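Local coordinates for arginine--tRNA ligase (Campylobacter jejuni, PDB 3FNR), which catalyses the ATP-dependent attachment of L-arginine to tRNA(Arg), releasing AMP and diphosphate, as a monomeric class I aminoacyl-tRNA synthetase, at residues I270-M274 / C317-L321; E96-H100 / A119-F123; D21-G25 / A380-K384; R346-V350 / F410-N415. The protein carries 1 engineered substitution. The contacts are given in a common frame with arbitrary orientation. Where two conformers were deposited one is given. Residues are numbered along the deposited sequence.

Contact 1 of 4, residues I270-M274 / C317-L321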
# COMPACT_ATOMS: atom_id res chain seq x y z
N ILE A 270 -12.56 -0.61 -0.46
CA ILE A 270 -11.81 -1.64 -1.19
C ILE A 270 -11.42 -2.75 -0.23
O ILE A 270 -10.84 -2.50 0.82
CB ILE A 270 -10.55 -1.05 -1.85
CG1 ILE A 270 -10.95 -0.09 -2.98
CG2 ILE A 270 -9.61 -2.15 -2.36
CD1 ILE A 270 -9.80 0.71 -3.52
N LEU A 271 -11.73 -4.00 -0.59
CA LEU A 271 -11.42 -5.13 0.28
C LEU A 271 -10.17 -5.90 -0.14
O LEU A 271 -10.07 -6.37 -1.28
CB LEU A 271 -12.61 -6.08 0.40
CG LEU A 271 -13.90 -5.59 1.08
CD1 LEU A 271 -14.95 -6.68 1.00
CD2 LEU A 271 -13.68 -5.20 2.55
N ALA A 272 -9.22 -6.00 0.78
CA ALA A 272 -7.97 -6.71 0.53
C ALA A 272 -8.08 -8.15 1.03
O ALA A 272 -8.27 -8.39 2.22
CB ALA A 272 -6.81 -5.99 1.22
N GLN A 273 -7.97 -9.10 0.10
CA GLN A 273 -8.10 -10.50 0.47
C GLN A 273 -6.85 -11.12 1.07
O GLN A 273 -5.76 -10.56 0.97
CB GLN A 273 -8.61 -11.34 -0.70
CG GLN A 273 -10.08 -11.71 -0.57
CD GLN A 273 -10.34 -12.94 0.29
OE1 GLN A 273 -9.67 -13.19 1.30
NE2 GLN A 273 -11.35 -13.71 -0.09
N MET A 274 -7.04 -12.28 1.71
CA MET A 274 -5.96 -13.00 2.37
C MET A 274 -4.87 -13.45 1.38
O MET A 274 -5.14 -13.74 0.21
CB MET A 274 -6.51 -14.21 3.12
CG MET A 274 -5.72 -14.60 4.37
SD MET A 274 -6.20 -13.65 5.83
CE MET A 274 -5.23 -14.47 7.10
N CYS A 317 -7.51 -7.65 -6.08
CA CYS A 317 -7.45 -7.38 -4.64
C CYS A 317 -8.39 -8.21 -3.77
O CYS A 317 -8.02 -8.62 -2.67
CB CYS A 317 -7.68 -5.88 -4.38
SG CYS A 317 -6.91 -5.28 -2.86
N ASP A 318 -9.60 -8.47 -4.27
CA ASP A 318 -10.59 -9.25 -3.54
C ASP A 318 -10.56 -10.75 -3.88
O ASP A 318 -11.51 -11.49 -3.58
CB ASP A 318 -12.01 -8.65 -3.71
CG ASP A 318 -12.42 -8.45 -5.18
OD1 ASP A 318 -13.54 -7.94 -5.40
OD2 ASP A 318 -11.64 -8.80 -6.10
N THR A 319 -9.47 -11.20 -4.50
CA THR A 319 -9.25 -12.62 -4.79
C THR A 319 -8.02 -13.13 -4.03
O THR A 319 -7.07 -12.36 -3.80
CB THR A 319 -9.07 -12.88 -6.31
OG1 THR A 319 -7.78 -12.44 -6.74
CG2 THR A 319 -10.15 -12.17 -7.13
N HIS A 320 -8.05 -14.41 -3.64
CA HIS A 320 -6.96 -15.05 -2.89
C HIS A 320 -5.67 -15.13 -3.70
O HIS A 320 -5.68 -15.55 -4.86
CB HIS A 320 -7.35 -16.47 -2.48
CG HIS A 320 -8.40 -16.53 -1.41
ND1 HIS A 320 -8.09 -16.44 -0.07
CD2 HIS A 320 -9.74 -16.70 -1.48
CE1 HIS A 320 -9.21 -16.53 0.64
NE2 HIS A 320 -10.22 -16.70 -0.20
N LEU A 321 -4.56 -14.74 -3.07
CA LEU A 321 -3.25 -14.77 -3.69
C LEU A 321 -2.39 -15.80 -2.97
O LEU A 321 -2.24 -15.77 -1.75
CB LEU A 321 -2.62 -13.38 -3.63
CG LEU A 321 -1.35 -12.99 -4.41
CD1 LEU A 321 -0.11 -13.07 -3.54
CD2 LEU A 321 -1.15 -13.77 -5.73
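The firmest tie between the two segments is the backbone hydrogen bond from Q273 N to C317 O (2.8 Å, nearly straight). Further along, L321 N makes a weak bond to M274 O at 3.5 Å. Between these two points of attachment residues 318-320 bow outward. Q273 fills the bow: its CB lies 3.6 Å from T319 O and its CG 3.3 Å from D318 O, while its amide folds back so that OE1 accepts a bond from M274 N (2.8 Å) and NE2 sits 3.2 Å from H320 NE2, over one face of the imidazole. R51 of helix 50-65 donates to both Q273 O and T319 O. Apolar contact is confined to C317, whose SG touches A272 CB (4.1 Å) and I270 CG2 (4.2 Å). From L321 onward the second segment becomes strand 321-324, and the contact brings it in parallel beside strand 267-279, which also pairs with strand 237-243, in the Rossmann-like sheet of the class I catalytic domain.

Contact 2 of 4, residues E96-H100 / A119-F123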
# COMPACT_ATOMS: atom_id res chain seq x y z
N GLU A 96 11.01 -9.50 34.11
CA GLU A 96 11.45 -10.89 33.98
C GLU A 96 12.76 -11.09 33.22
O GLU A 96 13.57 -11.95 33.60
CB GLU A 96 10.35 -11.77 33.38
CG GLU A 96 10.41 -13.22 33.83
CD GLU A 96 9.31 -14.08 33.24
OE1 GLU A 96 8.55 -14.70 34.02
OE2 GLU A 96 9.19 -14.13 31.99
N SER A 97 12.98 -10.32 32.16
CA SER A 97 14.19 -10.49 31.34
C SER A 97 15.34 -9.57 31.75
O SER A 97 16.51 -9.85 31.44
CB SER A 97 13.87 -10.36 29.84
OG SER A 97 13.74 -9.01 29.42
N ILE A 98 15.03 -8.47 32.45
CA ILE A 98 16.05 -7.51 32.88
C ILE A 98 16.19 -7.51 34.41
O ILE A 98 17.31 -7.44 34.94
CB ILE A 98 15.76 -6.07 32.33
CG1 ILE A 98 15.72 -6.08 30.80
CG2 ILE A 98 16.79 -5.05 32.83
CD1 ILE A 98 15.12 -4.83 30.17
N LEU A 99 15.07 -7.63 35.11
CA LEU A 99 15.06 -7.62 36.57
C LEU A 99 14.96 -9.01 37.22
O LEU A 99 15.13 -9.14 38.43
CB LEU A 99 13.95 -6.69 37.09
CG LEU A 99 14.32 -5.32 37.69
CD1 LEU A 99 15.36 -4.58 36.86
CD2 LEU A 99 13.07 -4.47 37.89
N HIS A 100 14.69 -10.02 36.39
CA HIS A 100 14.76 -11.46 36.75
C HIS A 100 13.85 -11.96 37.87
O HIS A 100 14.19 -12.93 38.55
CB HIS A 100 16.21 -11.90 37.04
CG HIS A 100 17.19 -11.59 35.95
ND1 HIS A 100 17.20 -12.26 34.75
CD2 HIS A 100 18.21 -10.69 35.89
CE1 HIS A 100 18.17 -11.78 33.99
NE2 HIS A 100 18.80 -10.83 34.66
N ALA A 119 11.92 -2.90 25.91
CA ALA A 119 12.12 -2.97 27.36
C ALA A 119 13.54 -2.56 27.78
O ALA A 119 13.72 -1.94 28.83
CB ALA A 119 11.82 -4.35 27.86
N LYS A 120 14.52 -2.92 26.96
CA LYS A 120 15.91 -2.53 27.17
C LYS A 120 16.09 -1.04 26.91
O LYS A 120 16.89 -0.38 27.58
CB LYS A 120 16.86 -3.33 26.28
CG LYS A 120 17.15 -4.74 26.78
CD LYS A 120 18.30 -5.39 26.01
CE LYS A 120 19.66 -4.83 26.42
NZ LYS A 120 20.80 -5.48 25.71
N GLU A 121 15.36 -0.53 25.92
CA GLU A 121 15.32 0.91 25.64
C GLU A 121 14.65 1.65 26.79
O GLU A 121 15.09 2.74 27.16
CB GLU A 121 14.57 1.19 24.34
CG GLU A 121 15.45 1.46 23.12
CD GLU A 121 14.64 1.83 21.88
OE1 GLU A 121 14.84 2.95 21.35
OE2 GLU A 121 13.80 1.01 21.44
N ALA A 122 13.59 1.04 27.34
CA ALA A 122 12.82 1.63 28.44
C ALA A 122 13.63 1.72 29.73
O ALA A 122 13.62 2.75 30.40
CB ALA A 122 11.53 0.83 28.67
N PHE A 123 14.33 0.63 30.06
CA PHE A 123 15.13 0.55 31.27
C PHE A 123 16.30 1.53 31.27
O PHE A 123 16.67 2.06 32.32
CB PHE A 123 15.63 -0.88 31.47
CG PHE A 123 16.29 -1.11 32.79
CD1 PHE A 123 15.54 -1.23 33.96
CD2 PHE A 123 17.68 -1.22 32.88
CE1 PHE A 123 16.16 -1.45 35.18
CE2 PHE A 123 18.31 -1.44 34.10
CZ PHE A 123 17.55 -1.56 35.26
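I98 is the bump of this contact, directed from the end of helix 80-98 at the flank of helix 113-126. Its CD1 settles into the shallow hollow beside A119, 3.5 Å from A119 O and 4.1 Å from A119 CB, with the aliphatic start of K120 along the rim (I98 CD1 to K120 CG, 4.0 Å). The small alanine lets the isoleucine come this near the backbone. One helical turn on, F123 forms the other wall: I98 CG2 stands over a face of its ring, 3.9 Å from the centroid and 10° off the normal, a CH-pi contact. L99 adds a second apolar contact to the same ring, its CD1 3.6 Å from F123 CE1. Behind the interface A119 also packs on S93 and V94, continuing the seam along helix 80-98, and F131 lies against F123. Between these segments the chemistry is wholly apolar, a matter of fit and desolvation; the ammonium group of K120 leads away, and S97 OG is bonded to S93 O within its own helix.

Contact 3 of 4, residues D21-G25 / A380-K384. With SO4 (sulfate ion), chain B.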
# COMPACT_ATOMS: atom_id res chain seq x y z
N ASP A 21 7.76 13.03 -18.18
CA ASP A 21 6.35 13.34 -18.37
C ASP A 21 5.57 12.27 -19.14
O ASP A 21 4.36 12.41 -19.35
CB ASP A 21 6.20 14.70 -19.04
CG ASP A 21 6.78 15.84 -18.20
OD1 ASP A 21 6.95 16.95 -18.76
OD2 ASP A 21 7.06 15.63 -17.00
N PHE A 22 6.27 11.22 -19.57
CA PHE A 22 5.68 10.11 -20.33
C PHE A 22 4.59 9.42 -19.52
O PHE A 22 4.85 8.97 -18.39
CB PHE A 22 6.77 9.11 -20.73
CG PHE A 22 6.26 7.85 -21.42
CD1 PHE A 22 5.55 7.93 -22.62
CD2 PHE A 22 6.53 6.60 -20.88
CE1 PHE A 22 5.10 6.78 -23.26
CE2 PHE A 22 6.09 5.44 -21.52
CZ PHE A 22 5.37 5.53 -22.71
N THR A 23 3.40 9.39 -20.11
CA THR A 23 2.15 8.82 -19.57
C THR A 23 1.49 9.60 -18.42
O THR A 23 0.41 9.21 -17.94
CB THR A 23 2.24 7.31 -19.23
OG1 THR A 23 3.11 7.10 -18.11
CG2 THR A 23 2.72 6.50 -20.43
N LYS A 24 2.12 10.69 -17.99
CA LYS A 24 1.53 11.58 -16.99
C LYS A 24 0.26 12.25 -17.53
O LYS A 24 0.22 12.67 -18.68
CB LYS A 24 2.53 12.65 -16.53
CG LYS A 24 3.53 12.13 -15.50
CD LYS A 24 4.28 13.23 -14.80
CE LYS A 24 5.16 12.64 -13.71
NZ LYS A 24 6.28 13.56 -13.36
N GLY A 25 -0.77 12.30 -16.69
CA GLY A 25 -2.02 12.96 -17.07
C GLY A 25 -2.02 14.42 -16.67
O GLY A 25 -1.28 14.83 -15.77
N ALA A 380 4.84 -0.54 -26.13
CA ALA A 380 5.56 0.45 -25.33
C ALA A 380 4.69 1.68 -25.09
O ALA A 380 4.53 2.11 -23.95
CB ALA A 380 6.89 0.84 -25.99
N LEU A 381 4.09 2.20 -26.16
CA LEU A 381 3.29 3.43 -26.09
C LEU A 381 1.93 3.25 -25.43
O LEU A 381 1.34 4.21 -24.94
CB LEU A 381 3.14 4.05 -27.49
CG LEU A 381 4.46 4.53 -28.10
CD1 LEU A 381 4.29 4.82 -29.58
CD2 LEU A 381 4.98 5.77 -27.36
N ASN A 382 1.45 2.00 -25.39
CA ASN A 382 0.15 1.65 -24.82
C ASN A 382 0.08 1.76 -23.29
O ASN A 382 -0.99 1.56 -22.71
CB ASN A 382 -0.22 0.22 -25.23
CG ASN A 382 -1.69 -0.12 -24.97
OD1 ASN A 382 -2.00 -1.17 -24.39
ND2 ASN A 382 -2.59 0.77 -25.37
N LEU A 383 1.21 2.06 -22.63
CA LEU A 383 1.25 2.20 -21.16
C LEU A 383 0.23 3.20 -20.64
O LEU A 383 -0.47 2.91 -19.68
CB LEU A 383 2.67 2.55 -20.67
CG LEU A 383 2.89 2.73 -19.16
CD1 LEU A 383 2.51 1.50 -18.37
CD2 LEU A 383 4.32 3.12 -18.86
N LYS A 384 0.12 4.36 -21.30
CA LYS A 384 -0.84 5.41 -20.94
C LYS A 384 -2.26 4.88 -20.78
O LYS A 384 -2.90 5.12 -19.76
CB LYS A 384 -0.82 6.52 -21.99
CG LYS A 384 -1.41 7.85 -21.52
CD LYS A 384 -1.83 8.71 -22.71
CE LYS A 384 -1.66 10.20 -22.43
NZ LYS A 384 -2.19 10.67 -21.11
S SO4 B . -5.01 13.16 -19.93
O1 SO4 B . -6.04 13.80 -20.75
O2 SO4 B . -4.56 14.12 -18.94
O3 SO4 B . -5.60 11.99 -19.27
O4 SO4 B . -3.88 12.74 -20.74
O HOH W 1 -2.35 9.78 -18.58
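Here the catalytic domain meets the DALR anticodon-binding domain: a type II beta turn, D21 to K24, leans against the junction between helices 371-381 and 383-393. The turn is closed by K24 N to D21 O (3.1 Å), and T23 takes its third position with positive phi. F22 reaches into the helical side, the edge of its ring at CZ lying 3.7 Å from A380 O, while CE2 touches L383 CD2 (3.9 Å) and CE1 touches L381 CD2 (4.2 Å). L437, S438 and T441 of helix 425-445 and A15 of helix 5-17 complete the surroundings of the ring, so the phenylalanine is buried where elements of both domains converge. T23 points its methyl at the start of the next helix, CG2 to K384 N 3.5 Å and to L383 CB 4.0 Å; its OG1 bonds F22 O (2.6 Å) and also pairs with H65. The polar link is indirect. Water 1 donates to T23 O (2.9 Å) and accepts from K384 NZ (2.7 Å), and the same ammonium binds O4 of a sulfate at 2.7 Å. This ion, probably from the crystallisation liquor, is also held by E26 N and K28 NZ, and its O2 lies 3.4 Å from G25 CA.

Contact 4 of 4, residues R346-V350 / F410-N415. With SO4 (sulfate ion), chain D.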
# COMPACT_ATOMS: atom_id res chain seq x y z
N ARG A 346 19.18 -5.46 -20.35
CA ARG A 346 19.60 -5.90 -21.68
C ARG A 346 19.64 -4.72 -22.66
O ARG A 346 20.56 -4.64 -23.49
CB ARG A 346 18.67 -7.01 -22.17
CG ARG A 346 19.36 -8.05 -23.02
CD ARG A 346 19.13 -9.47 -22.54
NE ARG A 346 17.92 -10.10 -23.06
CZ ARG A 346 17.82 -10.75 -24.22
NH1 ARG A 346 18.86 -10.86 -25.03
NH2 ARG A 346 16.66 -11.28 -24.57
N ILE A 347 18.67 -3.81 -22.54
CA ILE A 347 18.61 -2.58 -23.35
C ILE A 347 19.77 -1.65 -23.00
O ILE A 347 20.43 -1.12 -23.90
CB ILE A 347 17.26 -1.84 -23.18
CG1 ILE A 347 16.13 -2.67 -23.77
CG2 ILE A 347 17.29 -0.46 -23.86
CD1 ILE A 347 14.77 -2.42 -23.21
N HIS A 348 20.01 -1.47 -21.71
CA HIS A 348 21.11 -0.63 -21.23
C HIS A 348 22.46 -1.11 -21.75
O HIS A 348 23.31 -0.30 -22.14
CB HIS A 348 21.11 -0.57 -19.70
CG HIS A 348 22.12 0.37 -19.13
ND1 HIS A 348 21.90 1.73 -19.03
CD2 HIS A 348 23.36 0.16 -18.64
CE1 HIS A 348 22.96 2.31 -18.50
NE2 HIS A 348 23.86 1.38 -18.25
N GLN A 349 22.64 -2.43 -21.78
CA GLN A 349 23.88 -3.05 -22.25
C GLN A 349 24.10 -2.96 -23.75
O GLN A 349 25.23 -2.73 -24.19
CB GLN A 349 23.98 -4.50 -21.77
CG GLN A 349 24.86 -4.69 -20.52
CD GLN A 349 24.48 -3.78 -19.36
OE1 GLN A 349 25.15 -2.77 -19.09
NE2 GLN A 349 23.41 -4.13 -18.65
N VAL A 350 23.04 -3.13 -24.54
CA VAL A 350 23.15 -3.02 -26.00
C VAL A 350 23.51 -1.58 -26.42
O VAL A 350 24.24 -1.38 -27.40
CB VAL A 350 21.92 -3.63 -26.77
CG1 VAL A 350 20.67 -2.77 -26.66
CG2 VAL A 350 22.26 -3.87 -28.23
N PHE A 410 9.69 -8.17 -25.57
CA PHE A 410 11.01 -7.60 -25.79
C PHE A 410 12.08 -8.68 -25.93
O PHE A 410 12.82 -8.68 -26.91
CB PHE A 410 11.46 -6.63 -24.69
CG PHE A 410 12.93 -6.31 -24.77
CD1 PHE A 410 13.41 -5.44 -25.74
CD2 PHE A 410 13.84 -6.91 -23.90
CE1 PHE A 410 14.77 -5.16 -25.84
CE2 PHE A 410 15.20 -6.64 -23.99
CZ PHE A 410 15.67 -5.77 -24.96
N HIS A 411 12.16 -9.55 -24.93
CA HIS A 411 13.17 -10.59 -24.88
C HIS A 411 13.16 -11.40 -26.17
O HIS A 411 14.20 -11.59 -26.78
CB HIS A 411 12.97 -11.51 -23.67
CG HIS A 411 13.48 -10.93 -22.38
ND1 HIS A 411 14.79 -10.54 -22.21
CD2 HIS A 411 12.86 -10.70 -21.20
CE1 HIS A 411 14.96 -10.08 -20.98
NE2 HIS A 411 13.80 -10.16 -20.34
N LYS A 412 11.96 -11.84 -26.57
CA LYS A 412 11.79 -12.62 -27.78
C LYS A 412 12.23 -11.83 -29.01
O LYS A 412 12.96 -12.34 -29.85
CB LYS A 412 10.34 -13.10 -27.90
CG LYS A 412 10.18 -14.22 -28.91
CD LYS A 412 8.79 -14.24 -29.54
CE LYS A 412 8.61 -15.48 -30.43
NZ LYS A 412 9.70 -15.64 -31.43
N PHE A 413 11.82 -10.56 -29.10
CA PHE A 413 12.27 -9.71 -30.20
C PHE A 413 13.79 -9.59 -30.29
O PHE A 413 14.36 -9.78 -31.36
CB PHE A 413 11.64 -8.31 -30.12
CG PHE A 413 12.00 -7.42 -31.29
CD1 PHE A 413 12.99 -6.45 -31.16
CD2 PHE A 413 11.36 -7.57 -32.51
CE1 PHE A 413 13.32 -5.64 -32.24
CE2 PHE A 413 11.68 -6.77 -33.59
CZ PHE A 413 12.66 -5.80 -33.47
N TYR A 414 14.44 -9.26 -29.17
CA TYR A 414 15.88 -9.04 -29.17
C TYR A 414 16.69 -10.31 -29.44
O TYR A 414 17.76 -10.25 -30.03
CB TYR A 414 16.31 -8.34 -27.87
CG TYR A 414 17.79 -7.98 -27.77
CD1 TYR A 414 18.44 -8.08 -26.56
CD2 TYR A 414 18.52 -7.52 -28.88
CE1 TYR A 414 19.78 -7.76 -26.42
CE2 TYR A 414 19.88 -7.20 -28.75
CZ TYR A 414 20.49 -7.32 -27.51
OH TYR A 414 21.82 -7.01 -27.33
N ASN A 415 16.15 -11.46 -29.05
CA ASN A 415 16.76 -12.75 -29.34
C ASN A 415 16.79 -13.03 -30.84
O ASN A 415 17.71 -13.70 -31.33
CB ASN A 415 16.00 -13.88 -28.64
CG ASN A 415 16.22 -13.89 -27.13
OD1 ASN A 415 17.02 -13.12 -26.59
ND2 ASN A 415 15.49 -14.75 -26.44
S SO4 D . 23.44 -7.65 -30.71
O1 SO4 D . 23.75 -6.33 -31.24
O2 SO4 D . 23.42 -7.57 -29.26
O3 SO4 D . 22.15 -8.10 -31.22
O4 SO4 D . 24.45 -8.60 -31.15
O HOH W 2 22.36 -6.92 -23.88
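Hydrogen bonds centre on R346, whose guanidinium crosses to helix 398-416 and meets it edge-on. R346 NE and NH2 both donate to H411 ND1 (3.3 and 3.1 Å), and R346 NH2 also reaches N415 OD1 at 2.8 Å, with a weak bond from NH1 to the same oxygen (3.3 Å). The acceptors are one helical turn apart, which lets a single planar group serve both. H411 NE2 is bonded to Y339 O, so the imidazole bridges back to helix 336-353. In a further close contact, Y414 CD1 lies over one face of the guanidinium, 3.2 Å from R346 NH1.

Apolar contacts lie alongside. I347 CD1 sits over the F410 ring, 4.0 Å from its centroid, as a CH-pi contact, with I347 CG1 3.4 Å from F410 CZ; V350 CG2 packs on Y414 CZ (3.9 Å). F432 of helix 425-445 meets both aromatic rings edge-to-face.

Solvent and ion contacts lie at the phenol. Y414 OH donates to sulfate O2 (2.6 Å), and water 2, bonded to R346 O (2.9 Å), makes a weak bond to Y414 OH (3.5 Å). K353 NZ, V419 N and V420 N complete the hold on this ion, probably from the crystallisation liquor.

With axes 12.4 Å apart at 32°, the segments leave room for R346 to act as a knob among F410, H411, Y414 and N415, joining two helices of the DALR anticodon-binding helical bundle.

How the contacts relate
Contact 3 pairs the ends of a long excursion: its segments, 355 residues apart, enclose contacts 2 and 1, which follow each other in the catalytic domain. Contact 1 lies on the central sheet, its centre about 13 Å from that of the chain, while contact 2 sits in a peripheral helical region, 40 Å from contact 1 between centres. Contact 4 belongs to the anticodon-binding domain and crosses contact 3, since 380-384 falls between 346-350 and 410-415. Their centres lie 21 Å apart, and helix 425-445 packs against residues of both. Contacts 2 and 4, 57 Å apart between centres, mark distant parts of an elongated monomer; contact 3 is one place where its domains meet.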